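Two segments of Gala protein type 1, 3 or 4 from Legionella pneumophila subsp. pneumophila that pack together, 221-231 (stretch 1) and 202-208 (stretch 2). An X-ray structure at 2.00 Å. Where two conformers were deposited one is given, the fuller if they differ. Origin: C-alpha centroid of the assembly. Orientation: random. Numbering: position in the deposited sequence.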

# COMPACT_ATOMS: atom_id res chain seq x y z
N GLN A 221 -16.05 5.28 -9.92
CA GLN A 221 -16.97 6.35 -10.30
C GLN A 221 -18.43 5.89 -10.19
O GLN A 221 -19.32 6.48 -10.79
CB GLN A 221 -16.69 6.81 -11.73
CG GLN A 221 -15.26 7.28 -11.98
CD GLN A 221 -15.00 7.56 -13.46
OE1 GLN A 221 -15.92 7.88 -14.22
NE2 GLN A 221 -13.74 7.43 -13.87
N ILE A 222 -18.66 4.84 -9.42
CA ILE A 222 -19.98 4.24 -9.32
C ILE A 222 -20.92 5.17 -8.53
O ILE A 222 -20.50 5.77 -7.54
CB ILE A 222 -19.89 2.85 -8.66
CG1 ILE A 222 -19.01 1.94 -9.53
CG2 ILE A 222 -21.27 2.24 -8.44
CD1 ILE A 222 -18.70 0.59 -8.91
N THR A 223 -22.16 5.32 -8.99
CA THR A 223 -23.12 6.18 -8.31
C THR A 223 -24.11 5.34 -7.52
O THR A 223 -23.96 4.12 -7.42
CB THR A 223 -23.89 7.08 -9.29
OG1 THR A 223 -24.85 6.30 -10.02
CG2 THR A 223 -22.94 7.75 -10.27
N ALA A 224 -25.13 5.98 -6.95
CA ALA A 224 -26.15 5.27 -6.19
C ALA A 224 -26.95 4.32 -7.09
O ALA A 224 -27.48 3.32 -6.62
CB ALA A 224 -27.08 6.24 -5.49
N ALA A 225 -27.03 4.66 -8.37
CA ALA A 225 -27.74 3.82 -9.33
C ALA A 225 -27.00 2.50 -9.50
O ALA A 225 -27.62 1.43 -9.48
CB ALA A 225 -27.88 4.54 -10.67
N GLY A 226 -25.69 2.58 -9.66
CA GLY A 226 -24.85 1.39 -9.76
C GLY A 226 -24.90 0.56 -8.50
O GLY A 226 -24.96 -0.66 -8.54
N LYS A 227 -24.88 1.24 -7.35
CA LYS A 227 -24.99 0.56 -6.07
C LYS A 227 -26.29 -0.23 -6.00
O LYS A 227 -26.30 -1.38 -5.57
CB LYS A 227 -24.92 1.57 -4.92
CG LYS A 227 -25.31 1.00 -3.56
CD LYS A 227 -25.28 2.08 -2.49
CE LYS A 227 -25.88 1.58 -1.18
NZ LYS A 227 -25.13 0.42 -0.63
N LYS A 228 -27.38 0.38 -6.45
CA LYS A 228 -28.68 -0.29 -6.42
C LYS A 228 -28.63 -1.56 -7.27
O LYS A 228 -29.10 -2.61 -6.84
CB LYS A 228 -29.79 0.64 -6.90
CG LYS A 228 -31.15 -0.04 -6.88
CD LYS A 228 -32.23 0.86 -6.31
CE LYS A 228 -31.92 1.23 -4.87
NZ LYS A 228 -33.00 2.05 -4.26
N ILE A 229 -28.04 -1.47 -8.45
CA ILE A 229 -27.88 -2.63 -9.33
C ILE A 229 -27.01 -3.73 -8.71
O ILE A 229 -27.37 -4.91 -8.73
CB ILE A 229 -27.25 -2.23 -10.68
CG1 ILE A 229 -28.17 -1.26 -11.42
CG2 ILE A 229 -26.97 -3.46 -11.54
CD1 ILE A 229 -27.61 -0.80 -12.75
N LEU A 230 -25.86 -3.34 -8.16
CA LEU A 230 -24.95 -4.29 -7.54
C LEU A 230 -25.61 -5.04 -6.39
O LEU A 230 -25.40 -6.24 -6.21
CB LEU A 230 -23.68 -3.58 -7.04
CG LEU A 230 -22.72 -3.05 -8.11
CD1 LEU A 230 -21.61 -2.21 -7.48
CD2 LEU A 230 -22.11 -4.18 -8.92
N GLU A 231 -26.44 -4.34 -5.62
CA GLU A 231 -27.10 -4.95 -4.47
C GLU A 231 -28.22 -5.94 -4.83
O GLU A 231 -28.74 -6.62 -3.95
CB GLU A 231 -27.65 -3.86 -3.54
CG GLU A 231 -26.54 -3.13 -2.77
CD GLU A 231 -27.07 -2.07 -1.81
OE1 GLU A 231 -28.21 -1.61 -1.99
OE2 GLU A 231 -26.32 -1.68 -0.88
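Stretch 2 (202-208) STLHFAN

Stretch 2 carries a short helix that runs beside the helix of stretch 1 in nearly the same direction. Its residues 203-207 have phi between -77° and -60° and psi between -43° and -32°, and the i to i+4 bonds from Ala207 N to Thr203 O (2.8 Å) and from Asn208 N to Leu204 O (2.9 Å) confirm the alpha-helical turn. The angle between the N-to-C directions of the two helices is 13°, so they are close to parallel, and their axes approach to 8.5 Å. The register follows from the nearest CA pairs: Gly226 CA lies 5.6 Å from Thr203 CA, and Leu230 CA lies 5.1 Å from Ala207 CA. Each pair is one helical turn from the other, as expected when two helices travel side by side.

No hydrogen bond or salt bridge joins the stretches; 307 Å² of surface, both sides summed, is buried by van der Waals packing. Thr203 contributes most, with 93 Å² covered. Its CA-to-CB bond points toward stretch 1, and with chi1 at 62° (p) its OG1 lies 3.7 Å from Gly226 CA and 3.4 Å from Ile229 CD1, while its CG2 is 4.3 Å from Ile222 CG2. The absence of a side chain at Gly226 matters here: an ideal CB would sit a tight 3.1 Å from Thr203 CG2 and would clash with Ile222 CG2 at 2.7 Å.

The apolar contacts centre on Ile229 and Leu230. The CA-to-CB bond of Ile229 points toward stretch 2, and CG2 lies 3.6 Å from Ala207 CB and 3.7 Å from Leu204 CA; its carbonyl O is closer still to Ala207 CB, at 3.4 Å. The small alanine thus packs against backbone as well as side chain. The CA-to-CB bond of Leu204 points away, and its closest contact with Ile229 is through CA; the nearest approach of its side chain to stretch 1 is from CB to Ile229 CG2, at 4.5 Å. The CA-to-CB bond of Leu230 points sideways, yet the end of the side chain comes nearer, bringing CD2 to 3.6 Å from Phe206 CB and 3.8 Å from Thr203 CB. This methyl approaches the Phe206 ring obliquely.

Within stretch 1, two polar interactions lie at the helix that receives these contacts. Thr223 is its N-cap, with OG1 accepting from Ala225 N at 3.2 Å and an N-H...acceptor angle of 142°. Lys227, whose CA-to-CB bond points away from stretch 2, forms a salt bridge with Glu231 in the conformer given, NZ to OE2, at a very short 2.4 Å.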

# COMPACT_ATOMS: atom_id res chain seq x y z
N SER A 202 -20.59 -0.85 -15.67
CA SER A 202 -20.16 -2.22 -15.40
C SER A 202 -21.12 -2.98 -14.51
O SER A 202 -21.08 -4.21 -14.46
CB SER A 202 -18.78 -2.24 -14.75
OG SER A 202 -17.80 -1.68 -15.61
N THR A 203 -21.98 -2.27 -13.79
CA THR A 203 -22.63 -2.88 -12.63
C THR A 203 -23.69 -3.91 -13.01
O THR A 203 -23.88 -4.88 -12.27
CB THR A 203 -23.25 -1.82 -11.71
OG1 THR A 203 -24.25 -1.09 -12.42
CG2 THR A 203 -22.16 -0.86 -11.22
N LEU A 204 -24.36 -3.71 -14.14
CA LEU A 204 -25.34 -4.70 -14.60
C LEU A 204 -24.64 -6.05 -14.80
O LEU A 204 -25.15 -7.09 -14.40
CB LEU A 204 -26.04 -4.25 -15.88
CG LEU A 204 -26.93 -5.30 -16.53
CD1 LEU A 204 -28.03 -5.71 -15.57
CD2 LEU A 204 -27.52 -4.80 -17.85
N HIS A 205 -23.46 -6.02 -15.41
CA HIS A 205 -22.72 -7.25 -15.65
C HIS A 205 -22.28 -7.93 -14.36
O HIS A 205 -22.21 -9.17 -14.31
CB HIS A 205 -21.52 -6.97 -16.55
CG HIS A 205 -21.91 -6.45 -17.90
ND1 HIS A 205 -22.25 -7.27 -18.95
CD2 HIS A 205 -22.04 -5.18 -18.36
CE1 HIS A 205 -22.56 -6.54 -20.00
NE2 HIS A 205 -22.45 -5.27 -19.67
N PHE A 206 -22.00 -7.15 -13.32
CA PHE A 206 -21.66 -7.74 -12.03
C PHE A 206 -22.93 -8.22 -11.32
O PHE A 206 -22.90 -9.18 -10.56
CB PHE A 206 -20.90 -6.75 -11.13
CG PHE A 206 -19.46 -6.56 -11.52
CD1 PHE A 206 -18.55 -7.61 -11.45
CD2 PHE A 206 -18.99 -5.31 -11.91
CE1 PHE A 206 -17.22 -7.43 -11.80
CE2 PHE A 206 -17.67 -5.12 -12.26
CZ PHE A 206 -16.78 -6.18 -12.20
N ALA A 207 -24.05 -7.54 -11.54
CA ALA A 207 -25.31 -8.02 -10.97
C ALA A 207 -25.69 -9.37 -11.58
O ALA A 207 -26.28 -10.22 -10.91
CB ALA A 207 -26.43 -7.00 -11.20
N ASN A 208 -25.34 -9.58 -12.85
CA ASN A 208 -25.70 -10.83 -13.51
C ASN A 208 -24.60 -11.90 -13.43
O ASN A 208 -24.78 -13.02 -13.91
CB ASN A 208 -26.09 -10.56 -14.97
CG ASN A 208 -27.44 -9.87 -15.09
OD1 ASN A 208 -28.28 -9.96 -14.20
ND2 ASN A 208 -27.66 -9.19 -16.21